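Local atomic coordinates of mitogen-activated protein kinase, putative (Map kinase-like protein) (Leishmania major, PDB entry 3PG1), a protein that probably binds ATP and phosphorylates serine and threonine residues of target proteins as a MAP kinase. Residues V205-K209 with V258-S263; F239-L243 with A266-L270; R158-P162 with H196-R200; V155-D159 with F211-D216; V247-T252 with S275-R280. One frame throughout, in Å; residues are numbered along the deposited sequence.

Contact 1 of 5, residues V205-K209 with V258-S263; sequences VMQFK and VVMFSS
The carbonyl oxygen of Met206 is the polar focus on which Ser262 and Ser263 converge. Ser263 N donates to Met206 O at 2.9 Å, with an N-H...O angle of 167°, arriving nearly along the C=O axis. Ser263 OG approaches the same Met206 O only as a weak bond of 3.4 Å; its stronger partner is Ala266 N, which it caps at the start of helix 264-269. Ser262 CA adds a CH...O contact to Met206 O. Just beyond, Gln207 takes positive phi and is the C-prime residue of a Schellman motif, so the chain turns away from helix 202-205 where Met206 O is offered.

Ser262 looks back into its own segment: with OG between backbone N and carbonyl carbon (chi1 51°), it donates to Val258 O at 2.8 Å from above the carbonyl plane. Phe261 N meets Val258 O at 3.2 Å from the opposite face, so this helix-end carbonyl serves two donors. Phe261 O, by contrast, has no hydrogen-bonding partner in the model. Its near neighbours across the contact are carbons: Met206 CE at 3.4 Å from Phe261 O, and Phe208 CB. The Phe208 ring lies broadside to the turn, and Phe261 CA makes a CH-pi contact 3.8 Å from the Phe208 centroid. At the apolar margin, Met206 SD touches Val258 CG1.

Helix 255-260, following helix 239-250, probably belongs to the MAP kinase insert, as in relatives. Its attachment here therefore rests on one well-aligned backbone bond embedded in apolar contacts, with the cost of one buried carbonyl left without a donor.

Contact 2 of 5, residues F239-L243 with A266-L270; sequences FYNQL and ARDYL
Phe239 and Tyr269 meet as a T-shaped pair between the helices 239-250 and 264-269. The edge of Tyr269 points at the face of Phe239, with centroids 5.1 Å apart and planes at 74°; Tyr269 CD2 does the touching. Leu243 CD1, from the same helix as Phe239, lies over the opposite face, sandwiching the ring. Having CG anti to the backbone N (chi1 169°) sends the Phe239 ring across to the other helix, where its CE2 reaches Tyr269 CB at 3.6 Å. Leu270 CD2, in one of the two conformers modelled, also nears Phe239 CE2 and Leu243 CD1, and Val205 and Met206 continue the apolar cluster.

The outer side is sparser and exposed. There Tyr240 reaches across to the other helix and donates from OH to Tyr269 O at 2.7 Å, meeting that carbonyl 30° out of its plane. Phe239 CD2 rests over the middle of one Tyr240 face. Tyr240 OH and CZ also touch Tyr269 CB, and the ring is only distantly near Leu270 CD2.

Such docking of a short helix on the first turn of helix 239-250, helix G of the kinase fold, is consistent with the MAP kinase insert of the C-terminal lobe.

Contact 3 of 5, residues R158-P162 with H196-R200; sequences RDLHP and HRWYR
Asp159 OD1 takes both terminal nitrogens of Arg200, one firmly and one weakly. NH1 of Arg200 makes the firm bond to Asp159 OD1, at 2.8 Å and 152°, whereas Arg200 NH2 adds only a weak one of 3.4 Å. The two flat groups are not coplanar: their planes stand 58° apart, and NH1 meets the oxygen from above the carboxylate plane. A bend at chi2 of Arg200 (-119°) turns the guanidinium toward the aspartate. One water extends the link, donating to Arg158 O at 2.7 Å and accepting from Arg200 NH1.

Arg158 and Asp159 belong to the His-Arg-Asp motif of the kinase catalytic loop, and residues 196-200 correspond to the P+1 loop near the end of the activation segment, much of which (181-195) is unmodelled. The salt bridge thus ties these two loops together.

Deeper in, the loops pack on the Tyr199 ring. His161 CB sits over one face, 4.0 Å from the Tyr199 centroid, in a CH-pi contact. Pro162 CD approaches the same side obliquely, nearer the hydroxyl end, 3.5 Å from Tyr199 CZ, while the phenol OH of Tyr199 is bound by Glu226 of helix 214-229.

Contact 4 of 5, residues V155-D159 with F211-D216; sequences VVHRD and FTKLVD
Asp216 places its CG anti to its carbonyl carbon, beside its backbone N (chi1 -66°), a setting that lays both carboxylate oxygens against the backbone of His157 and Arg158. The first accepts from His157 N, with Asp216 OD1 at 2.8 Å and an N-H...O angle of 155°. The second accepts from Arg158 N, with Asp216 OD2 also at 2.8 Å. Each oxygen uses its syn lone pair, on the side of its fellow oxygen, so two consecutive amides are held in a bidentate clamp that should fix the rotation of the carboxylate. Asp216 OD1 has a further donor in His151 NE2 of helix 133-152; this concentration of N-H groups would be expected to stabilise the negative charge.

The arrangement is the familiar one of protein kinases: the aspartate at the start of helix F anchors the His-Arg-Asp motif of the catalytic loop from behind. Within that loop His157 ND1 accepts from Asp159 N at 3.0 Å, and its NE2 is bound to Cys176 O, so the imidazole joins the loop to the chain that follows strand 173-175.

Hydrophobic contacts flank the clamp. Val156 CG1 lies 3.9 Å from Val215 CG2, while its other methyl, Val156 CG2, rests 3.6 Å from Lys213 CA. The aliphatic part of Arg158 runs across Phe211, with Arg158 CD 3.7 Å from Phe211 CZ. The guanidinium continues past the same ring, its plane tilted 45° to the phenyl, and one guanidinium face receives Phe211 CZ.

Contact 5 of 5, residues V247-T252 with S275-R280; sequences VEVVGT and SNVPAR
Gly251 and Ala279 bring the two backbones within 3.8 Å of each other, measured between Gly251 CA and Ala279 CA. Helix 239-250 ends there, and Gly251, with positive phi (91°), turns the chain so that it runs on beside the extended residues 275-280. Two backbone bonds bracket this close point: Arg280 N donates to Val249 O at 3.1 Å, and Thr252 N donates to Val277 O, also at 3.1 Å, with an angle of 165°.

Among the side chains, Thr252 OG1 serves two partners. It lies beside its own backbone N (chi1 -59°), where Val277 N donates to Thr252 OG1 at 2.8 Å. Ser275 OG joins the same hydroxyl at 3.0 Å from Thr252 OG1, and either of the two could be the donor. Val277 CG1 meanwhile lies against the last helical turn, near Val247 O.

Arg280 folds back along the helix end, bent at chi2 and chi3. Val249 CG2 sits over one face of its guanidinium, 3.7 Å from Arg280 NH2. Glu248 runs alongside, pointing the same way, but the salt bridge from Glu248 OE1 to Arg280 NH1 is long, at 3.9 Å.

At this exposed border between helix G and the tail of the presumed MAP kinase insert, the join therefore rests mainly on directional backbone bonds and on one threonine hydroxyl shared by two partners, with the ion pair adding a looser electrostatic attraction.

Overall arrangement
Along the chain the catalytic loop comes first and starts two contacts: contact 3 closes at the P+1 loop, and contact 4, sharing Arg158 and Asp159 with it, closes later at the start of helix 214-229. Contact 1 opens at 205-209 before contact 4 has closed, so these two cross. Contacts 2 and 5 then both leave helix 239-250, and contacts 1, 2 and 5 close in that order at 258-263, 266-270 and 275-280; each pair crosses. Contacts 1 and 2 touch, with centres about 10 Å apart, whereas contacts 4 and 5 lie about 24 Å apart between centres. Together they join catalytic loop, activation-segment end, helix G and probable insert within the C-terminal lobe.

Contact 1 of 5, residues V205-K209 with V258-S263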
# COMPACT_ATOMS: atom_id res chain seq x y z
N VAL A 205 8.73 13.91 2.01
CA VAL A 205 8.89 15.03 1.03
C VAL A 205 10.32 15.59 1.22
O VAL A 205 10.96 16.01 0.25
CB VAL A 205 7.80 16.14 1.26
CG1 VAL A 205 8.06 17.37 0.36
CG2 VAL A 205 6.36 15.59 1.05
N MET A 206 10.80 15.62 2.49
CA MET A 206 12.15 16.12 2.82
C MET A 206 13.22 15.02 2.74
O MET A 206 14.35 15.21 3.21
CB MET A 206 12.15 16.86 4.15
CG MET A 206 11.19 18.06 4.16
SD MET A 206 11.32 19.01 5.69
CE MET A 206 10.70 17.81 6.91
N GLN A 207 12.88 13.89 2.10
CA GLN A 207 13.82 12.80 1.79
C GLN A 207 14.63 12.30 2.98
O GLN A 207 15.79 11.91 2.81
CB GLN A 207 14.78 13.25 0.63
CG GLN A 207 14.06 13.69 -0.63
CD GLN A 207 14.86 14.60 -1.55
OE1 GLN A 207 15.90 15.21 -1.18
NE2 GLN A 207 14.36 14.74 -2.76
N PHE A 208 14.04 12.31 4.18
CA PHE A 208 14.71 11.80 5.38
C PHE A 208 14.89 10.27 5.30
O PHE A 208 13.93 9.52 5.07
CB PHE A 208 13.92 12.18 6.63
CG PHE A 208 14.57 11.82 7.94
CD1 PHE A 208 15.84 12.28 8.26
CD2 PHE A 208 13.86 11.11 8.91
CE1 PHE A 208 16.41 12.00 9.52
CE2 PHE A 208 14.45 10.80 10.15
CZ PHE A 208 15.73 11.24 10.43
N LYS A 209 16.11 9.82 5.46
CA LYS A 209 16.40 8.38 5.37
C LYS A 209 15.89 7.60 6.61
O LYS A 209 15.68 6.39 6.53
CB LYS A 209 17.91 8.16 5.16
CG LYS A 209 18.80 8.75 6.24
CD LYS A 209 19.71 7.72 6.90
CE LYS A 209 20.93 8.35 7.53
NZ LYS A 209 20.59 9.31 8.62
N VAL A 258 12.33 20.61 11.83
CA VAL A 258 12.56 20.41 10.40
C VAL A 258 13.94 19.77 10.16
O VAL A 258 14.06 18.82 9.39
CB VAL A 258 12.36 21.72 9.61
CG1 VAL A 258 12.72 21.58 8.14
CG2 VAL A 258 10.93 22.22 9.77
N VAL A 259 14.98 20.28 10.83
CA VAL A 259 16.33 19.75 10.63
C VAL A 259 16.45 18.31 11.06
O VAL A 259 17.12 17.56 10.37
CB VAL A 259 17.53 20.66 11.01
CG1 VAL A 259 17.19 22.15 10.92
CG2 VAL A 259 18.14 20.30 12.35
N MET A 260 15.71 17.89 12.11
CA MET A 260 15.71 16.49 12.52
C MET A 260 15.08 15.50 11.50
O MET A 260 15.39 14.32 11.56
CB MET A 260 14.95 16.27 13.84
CG MET A 260 15.56 16.97 15.00
SD MET A 260 14.58 16.54 16.49
CE MET A 260 15.41 17.46 17.58
N PHE A 261 14.14 15.94 10.67
CA PHE A 261 13.55 14.96 9.76
C PHE A 261 13.62 15.36 8.28
O PHE A 261 12.67 15.15 7.52
CB PHE A 261 12.20 14.36 10.29
CG PHE A 261 11.20 15.38 10.76
CD1 PHE A 261 10.30 15.95 9.87
CD2 PHE A 261 11.20 15.83 12.07
CE1 PHE A 261 9.41 16.93 10.28
CE2 PHE A 261 10.32 16.84 12.48
CZ PHE A 261 9.45 17.41 11.57
N SER A 262 14.80 15.92 7.87
CA SER A 262 15.11 16.30 6.50
C SER A 262 16.47 15.77 6.14
O SER A 262 17.34 15.66 6.99
CB SER A 262 15.07 17.81 6.30
OG SER A 262 15.84 18.50 7.26
N SER A 263 16.66 15.48 4.86
CA SER A 263 17.99 15.11 4.37
C SER A 263 18.84 16.39 4.33
O SER A 263 18.27 17.49 4.27
CB SER A 263 17.87 14.59 2.94
OG SER A 263 17.48 15.64 2.07

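Contact 2 of 5, residues F239-L243 with A266-L270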
# COMPACT_ATOMS: atom_id res chain seq x y z
N PHE A 239 8.21 20.44 -4.57
CA PHE A 239 8.72 20.28 -3.21
C PHE A 239 8.26 21.49 -2.33
O PHE A 239 7.75 21.28 -1.24
CB PHE A 239 10.27 20.22 -3.27
CG PHE A 239 10.97 20.30 -1.93
CD1 PHE A 239 11.25 19.15 -1.20
CD2 PHE A 239 11.45 21.52 -1.46
CE1 PHE A 239 11.88 19.24 0.04
CE2 PHE A 239 12.08 21.60 -0.22
CZ PHE A 239 12.31 20.45 0.51
N TYR A 240 8.45 22.74 -2.80
CA TYR A 240 8.09 23.89 -1.97
C TYR A 240 6.61 24.11 -1.80
O TYR A 240 6.15 24.45 -0.70
CB TYR A 240 8.74 25.19 -2.48
CG TYR A 240 10.25 25.18 -2.48
CD1 TYR A 240 10.97 25.27 -1.29
CD2 TYR A 240 10.97 25.13 -3.68
CE1 TYR A 240 12.36 25.31 -1.29
CE2 TYR A 240 12.36 25.15 -3.68
CZ TYR A 240 13.05 25.24 -2.48
OH TYR A 240 14.42 25.32 -2.48
N ASN A 241 5.85 23.97 -2.89
CA ASN A 241 4.43 24.25 -2.83
C ASN A 241 3.63 23.18 -2.13
O ASN A 241 2.57 23.47 -1.60
CB ASN A 241 3.87 24.79 -4.15
CG ASN A 241 3.54 23.75 -5.21
OD1 ASN A 241 3.07 22.68 -4.91
ND2 ASN A 241 3.75 24.07 -6.49
N GLN A 242 4.17 21.95 -2.07
CA GLN A 242 3.57 20.83 -1.33
C GLN A 242 3.78 21.13 0.16
O GLN A 242 2.84 21.06 0.96
CB GLN A 242 4.27 19.48 -1.70
CG GLN A 242 3.66 18.24 -0.94
CD GLN A 242 2.25 17.89 -1.41
OE1 GLN A 242 1.88 18.15 -2.55
NE2 GLN A 242 1.45 17.25 -0.59
N LEU A 243 5.00 21.50 0.53
CA LEU A 243 5.28 21.86 1.94
C LEU A 243 4.50 23.10 2.36
O LEU A 243 4.02 23.14 3.50
CB LEU A 243 6.77 22.05 2.20
CG LEU A 243 7.59 20.72 2.27
CD1 LEU A 243 9.08 21.00 2.32
CD2 LEU A 243 7.12 19.78 3.48
N ALA A 266 17.59 18.62 1.50
CA ALA A 266 16.30 19.26 1.79
C ALA A 266 16.42 20.44 2.73
O ALA A 266 15.73 21.45 2.54
CB ALA A 266 15.30 18.25 2.32
N ARG A 267 17.34 20.35 3.72
CA ARG A 267 17.66 21.45 4.65
C ARG A 267 18.19 22.63 3.87
O ARG A 267 17.82 23.78 4.15
CB ARG A 267 18.76 21.04 5.64
CG ARG A 267 18.25 20.29 6.82
CD ARG A 267 19.40 19.64 7.55
NE ARG A 267 19.02 18.35 8.15
CZ ARG A 267 19.92 17.44 8.50
NH1 ARG A 267 21.21 17.65 8.30
NH2 ARG A 267 19.52 16.30 9.06
N ASP A 268 19.06 22.37 2.88
CA ASP A 268 19.59 23.44 2.05
C ASP A 268 18.50 24.04 1.14
O ASP A 268 18.53 25.24 0.90
CB ASP A 268 20.79 22.95 1.23
CG ASP A 268 22.07 22.79 2.03
OD1 ASP A 268 22.23 23.51 3.06
OD2 ASP A 268 22.94 22.00 1.61
N TYR A 269 17.55 23.23 0.67
CA TYR A 269 16.46 23.77 -0.15
C TYR A 269 15.61 24.76 0.66
O TYR A 269 15.12 25.75 0.13
CB TYR A 269 15.48 22.64 -0.59
CG TYR A 269 16.02 21.59 -1.55
CD1 TYR A 269 17.08 21.86 -2.41
CD2 TYR A 269 15.43 20.33 -1.62
CE1 TYR A 269 17.56 20.90 -3.29
CE2 TYR A 269 15.89 19.36 -2.51
CZ TYR A 269 16.96 19.65 -3.35
OH TYR A 269 17.43 18.70 -4.22
N LEU A 270 15.41 24.44 1.94
CA LEU A 270 14.57 25.20 2.87
C LEU A 270 15.34 26.25 3.68
O LEU A 270 14.74 26.93 4.53
CB LEU A 270 13.86 24.21 3.82
CG LEU A 270 12.91 23.20 3.17
CD1 LEU A 270 12.71 22.00 4.06
CD2 LEU A 270 11.58 23.84 2.79

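Contact 3 of 5, residues R158-P162 with H196-R200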
# COMPACT_ATOMS: atom_id res chain seq x y z
N ARG A 158 4.46 2.81 3.18
CA ARG A 158 5.21 3.89 2.54
C ARG A 158 4.56 4.53 1.33
O ARG A 158 4.97 5.63 0.91
CB ARG A 158 6.68 3.48 2.28
CG ARG A 158 7.64 4.66 2.26
CD ARG A 158 8.97 4.20 1.70
NE ARG A 158 9.66 5.27 0.99
CZ ARG A 158 10.89 5.16 0.47
NH1 ARG A 158 11.57 4.03 0.59
NH2 ARG A 158 11.44 6.20 -0.14
N ASP A 159 3.51 3.91 0.76
CA ASP A 159 2.85 4.58 -0.36
C ASP A 159 1.32 4.35 -0.29
O ASP A 159 0.70 3.95 -1.28
CB ASP A 159 3.44 4.11 -1.71
CG ASP A 159 2.98 4.96 -2.91
OD1 ASP A 159 2.63 6.17 -2.71
OD2 ASP A 159 2.87 4.40 -4.02
N LEU A 160 0.74 4.58 0.89
CA LEU A 160 -0.69 4.37 1.08
C LEU A 160 -1.44 5.52 0.42
O LEU A 160 -1.13 6.66 0.68
CB LEU A 160 -1.07 4.27 2.57
CG LEU A 160 -2.57 4.00 2.86
CD1 LEU A 160 -2.92 2.50 2.60
CD2 LEU A 160 -2.93 4.39 4.28
N HIS A 161 -2.42 5.20 -0.41
CA HIS A 161 -3.26 6.20 -1.07
C HIS A 161 -4.60 5.53 -1.44
O HIS A 161 -4.66 4.30 -1.37
CB HIS A 161 -2.51 6.86 -2.26
CG HIS A 161 -2.25 5.96 -3.43
ND1 HIS A 161 -0.98 5.45 -3.68
CD2 HIS A 161 -3.08 5.54 -4.40
CE1 HIS A 161 -1.10 4.71 -4.78
NE2 HIS A 161 -2.34 4.74 -5.25
N PRO A 162 -5.69 6.28 -1.75
CA PRO A 162 -6.97 5.64 -2.05
C PRO A 162 -6.95 4.55 -3.14
O PRO A 162 -7.74 3.63 -3.06
CB PRO A 162 -7.86 6.85 -2.44
CG PRO A 162 -7.25 8.02 -1.67
CD PRO A 162 -5.80 7.76 -1.83
N HIS A 196 0.76 8.72 -4.70
CA HIS A 196 1.01 10.05 -5.25
C HIS A 196 1.83 10.91 -4.25
O HIS A 196 1.85 10.63 -3.04
CB HIS A 196 -0.35 10.75 -5.53
CG HIS A 196 -0.37 11.69 -6.70
ND1 HIS A 196 -1.50 11.79 -7.53
CD2 HIS A 196 0.58 12.52 -7.17
CE1 HIS A 196 -1.20 12.71 -8.43
NE2 HIS A 196 0.04 13.19 -8.26
N ARG A 197 2.48 11.98 -4.78
CA ARG A 197 3.18 13.00 -4.01
C ARG A 197 2.22 13.64 -2.93
O ARG A 197 2.65 14.01 -1.84
CB ARG A 197 3.77 14.07 -4.95
CG ARG A 197 2.84 14.57 -6.10
CD ARG A 197 3.46 15.65 -6.97
NE ARG A 197 2.45 16.47 -7.65
CZ ARG A 197 1.96 16.21 -8.85
NH1 ARG A 197 2.37 15.14 -9.53
NH2 ARG A 197 1.04 17.01 -9.39
N TRP A 198 0.91 13.64 -3.21
CA TRP A 198 -0.13 14.22 -2.36
C TRP A 198 -0.33 13.59 -0.98
O TRP A 198 -0.88 14.25 -0.09
CB TRP A 198 -1.47 14.31 -3.12
CG TRP A 198 -1.48 15.14 -4.38
CD1 TRP A 198 -0.49 15.98 -4.83
CD2 TRP A 198 -2.57 15.29 -5.28
NE1 TRP A 198 -0.89 16.61 -5.98
CE2 TRP A 198 -2.17 16.19 -6.30
CE3 TRP A 198 -3.86 14.71 -5.36
CZ2 TRP A 198 -3.02 16.58 -7.35
CZ3 TRP A 198 -4.69 15.07 -6.41
CH2 TRP A 198 -4.28 16.00 -7.39
N TYR A 199 0.12 12.34 -0.78
CA TYR A 199 -0.08 11.60 0.48
C TYR A 199 1.19 11.38 1.25
O TYR A 199 1.16 10.64 2.22
CB TYR A 199 -0.78 10.24 0.17
CG TYR A 199 -2.04 10.43 -0.66
CD1 TYR A 199 -3.28 10.55 -0.05
CD2 TYR A 199 -1.97 10.53 -2.05
CE1 TYR A 199 -4.43 10.79 -0.80
CE2 TYR A 199 -3.11 10.78 -2.81
CZ TYR A 199 -4.34 10.90 -2.18
OH TYR A 199 -5.48 11.12 -2.93
N ARG A 200 2.32 11.98 0.82
CA ARG A 200 3.63 11.77 1.45
C ARG A 200 3.80 12.65 2.66
O ARG A 200 3.59 13.87 2.60
CB ARG A 200 4.78 12.06 0.45
CG ARG A 200 4.73 11.19 -0.81
CD ARG A 200 5.95 10.32 -0.98
NE ARG A 200 5.94 9.63 -2.28
CZ ARG A 200 5.26 8.52 -2.54
NH1 ARG A 200 4.50 7.95 -1.61
NH2 ARG A 200 5.31 7.98 -3.76
O HOH W 1 3.75 8.03 1.36

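Contact 4 of 5, residues V155-D159 with F211-D216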
# COMPACT_ATOMS: atom_id res chain seq x y z
N VAL A 155 6.58 -3.92 9.07
CA VAL A 155 6.46 -3.54 7.67
C VAL A 155 5.85 -2.16 7.55
O VAL A 155 4.82 -1.87 8.17
CB VAL A 155 5.67 -4.65 6.90
CG1 VAL A 155 5.37 -4.25 5.43
CG2 VAL A 155 6.46 -5.95 6.94
N VAL A 156 6.48 -1.32 6.75
CA VAL A 156 5.97 0.03 6.52
C VAL A 156 5.42 0.05 5.11
O VAL A 156 6.11 -0.40 4.17
CB VAL A 156 7.11 1.07 6.73
CG1 VAL A 156 6.60 2.49 6.44
CG2 VAL A 156 7.66 0.97 8.17
N HIS A 157 4.17 0.56 4.93
CA HIS A 157 3.58 0.60 3.58
C HIS A 157 4.39 1.56 2.74
O HIS A 157 4.95 1.18 1.71
CB HIS A 157 2.07 1.00 3.59
CG HIS A 157 1.39 0.79 2.27
ND1 HIS A 157 1.86 1.39 1.11
CD2 HIS A 157 0.33 0.00 1.96
CE1 HIS A 157 1.09 0.93 0.13
NE2 HIS A 157 0.16 0.10 0.60
N ARG A 158 4.46 2.81 3.18
CA ARG A 158 5.21 3.89 2.54
C ARG A 158 4.56 4.53 1.33
O ARG A 158 4.97 5.63 0.91
CB ARG A 158 6.68 3.48 2.28
CG ARG A 158 7.64 4.66 2.26
CD ARG A 158 8.97 4.20 1.70
NE ARG A 158 9.66 5.27 0.99
CZ ARG A 158 10.89 5.16 0.47
NH1 ARG A 158 11.57 4.03 0.59
NH2 ARG A 158 11.44 6.20 -0.14
N ASP A 159 3.51 3.91 0.76
CA ASP A 159 2.85 4.58 -0.36
C ASP A 159 1.32 4.35 -0.29
O ASP A 159 0.70 3.95 -1.28
CB ASP A 159 3.44 4.11 -1.71
CG ASP A 159 2.98 4.96 -2.91
OD1 ASP A 159 2.63 6.17 -2.71
OD2 ASP A 159 2.87 4.40 -4.02
N PHE A 211 13.01 7.66 8.07
CA PHE A 211 11.53 7.61 8.18
C PHE A 211 11.14 6.29 8.86
O PHE A 211 11.87 5.27 8.78
CB PHE A 211 10.82 7.75 6.82
CG PHE A 211 11.06 6.55 5.93
CD1 PHE A 211 12.19 6.49 5.11
CD2 PHE A 211 10.17 5.49 5.92
CE1 PHE A 211 12.41 5.38 4.29
CE2 PHE A 211 10.40 4.38 5.10
CZ PHE A 211 11.53 4.32 4.31
N THR A 212 9.94 6.28 9.44
CA THR A 212 9.43 5.11 10.15
C THR A 212 7.99 4.80 9.73
O THR A 212 7.44 5.45 8.85
CB THR A 212 9.54 5.34 11.70
OG1 THR A 212 8.53 6.26 12.14
CG2 THR A 212 10.96 5.79 12.15
N LYS A 213 7.35 3.85 10.44
CA LYS A 213 5.94 3.46 10.21
C LYS A 213 4.99 4.67 10.36
O LYS A 213 3.90 4.65 9.78
CB LYS A 213 5.54 2.33 11.18
CG LYS A 213 5.64 2.71 12.64
CD LYS A 213 5.43 1.42 13.48
CE LYS A 213 5.66 1.63 14.94
NZ LYS A 213 5.68 0.33 15.66
N LEU A 214 5.43 5.74 11.09
CA LEU A 214 4.59 6.96 11.16
C LEU A 214 4.30 7.66 9.86
O LEU A 214 3.28 8.37 9.75
CB LEU A 214 5.15 7.94 12.19
CG LEU A 214 4.82 7.36 13.58
CD1 LEU A 214 5.79 7.76 14.55
CD2 LEU A 214 3.33 7.61 13.93
N VAL A 215 5.09 7.38 8.81
CA VAL A 215 4.74 7.96 7.49
C VAL A 215 3.33 7.48 7.05
O VAL A 215 2.59 8.22 6.37
CB VAL A 215 5.80 7.72 6.38
CG1 VAL A 215 7.16 8.29 6.79
CG2 VAL A 215 5.87 6.25 5.95
N ASP A 216 2.98 6.23 7.41
CA ASP A 216 1.68 5.67 7.03
C ASP A 216 0.52 6.35 7.72
O ASP A 216 -0.58 6.41 7.14
CB ASP A 216 1.59 4.14 7.27
CG ASP A 216 2.54 3.35 6.38
OD1 ASP A 216 2.87 2.20 6.75
OD2 ASP A 216 2.94 3.87 5.30

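Contact 5 of 5, residues V247-T252 with S275-R280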
# COMPACT_ATOMS: atom_id res chain seq x y z
N VAL A 247 1.88 23.28 5.53
CA VAL A 247 2.12 24.28 6.58
C VAL A 247 0.94 25.28 6.72
O VAL A 247 0.58 25.62 7.84
CB VAL A 247 3.51 24.95 6.40
CG1 VAL A 247 3.63 26.25 7.19
CG2 VAL A 247 4.62 23.98 6.79
N GLU A 248 0.30 25.64 5.62
CA GLU A 248 -0.90 26.48 5.59
C GLU A 248 -1.99 25.87 6.47
O GLU A 248 -2.73 26.60 7.09
CB GLU A 248 -1.46 26.61 4.18
CG GLU A 248 -0.82 27.69 3.33
CD GLU A 248 -1.44 27.86 1.96
OE1 GLU A 248 -2.36 27.08 1.60
OE2 GLU A 248 -0.97 28.74 1.20
N VAL A 249 -2.08 24.54 6.51
CA VAL A 249 -3.08 23.84 7.32
C VAL A 249 -2.54 23.60 8.73
O VAL A 249 -3.17 24.05 9.70
CB VAL A 249 -3.57 22.53 6.62
CG1 VAL A 249 -4.26 21.58 7.60
CG2 VAL A 249 -4.48 22.85 5.43
N VAL A 250 -1.37 22.93 8.84
CA VAL A 250 -0.81 22.52 10.13
C VAL A 250 -0.06 23.59 10.95
O VAL A 250 0.17 23.43 12.13
CB VAL A 250 -0.08 21.16 10.09
CG1 VAL A 250 -0.93 20.07 9.41
CG2 VAL A 250 1.29 21.29 9.42
N GLY A 251 0.32 24.66 10.32
CA GLY A 251 1.08 25.69 11.01
C GLY A 251 2.56 25.44 10.87
O GLY A 251 3.00 24.30 10.64
N THR A 252 3.32 26.51 10.98
CA THR A 252 4.77 26.50 10.82
C THR A 252 5.44 25.59 11.87
O THR A 252 5.30 25.84 13.06
CB THR A 252 5.28 27.95 10.87
OG1 THR A 252 4.66 28.70 9.82
CG2 THR A 252 6.80 28.05 10.76
N SER A 275 9.02 31.46 7.22
CA SER A 275 7.71 30.89 7.54
C SER A 275 7.26 31.30 8.94
O SER A 275 7.91 30.97 9.93
CB SER A 275 7.75 29.36 7.38
OG SER A 275 6.45 28.78 7.42
N ASN A 276 6.15 32.05 9.00
CA ASN A 276 5.54 32.54 10.24
C ASN A 276 4.03 32.52 9.98
O ASN A 276 3.38 33.56 9.85
CB ASN A 276 6.05 33.95 10.59
CG ASN A 276 5.86 34.36 12.04
OD1 ASN A 276 4.90 33.98 12.73
ND2 ASN A 276 6.78 35.19 12.54
N VAL A 277 3.50 31.30 9.84
CA VAL A 277 2.11 31.04 9.48
C VAL A 277 1.38 30.31 10.62
O VAL A 277 1.86 29.28 11.10
CB VAL A 277 2.08 30.30 8.10
CG1 VAL A 277 0.84 29.46 7.90
CG2 VAL A 277 2.27 31.28 6.95
N PRO A 278 0.21 30.84 11.07
CA PRO A 278 -0.53 30.14 12.13
C PRO A 278 -1.30 28.94 11.57
O PRO A 278 -1.61 28.90 10.38
CB PRO A 278 -1.50 31.23 12.64
CG PRO A 278 -1.71 32.12 11.48
CD PRO A 278 -0.50 32.06 10.61
N ALA A 279 -1.61 27.95 12.44
CA ALA A 279 -2.41 26.80 12.01
C ALA A 279 -3.83 27.30 11.66
O ALA A 279 -4.29 28.29 12.26
CB ALA A 279 -2.48 25.77 13.13
N ARG A 280 -4.49 26.67 10.66
CA ARG A 280 -5.86 27.08 10.31
C ARG A 280 -6.82 26.39 11.26
O ARG A 280 -6.42 25.42 11.93
CB ARG A 280 -6.22 26.76 8.84
CG ARG A 280 -5.50 27.65 7.83
CD ARG A 280 -6.30 27.95 6.58
NE ARG A 280 -6.82 26.77 5.87
CZ ARG A 280 -6.35 26.33 4.70
NH1 ARG A 280 -5.33 26.94 4.11
NH2 ARG A 280 -6.90 25.27 4.13
O HOH W 2 -2.33 29.71 8.13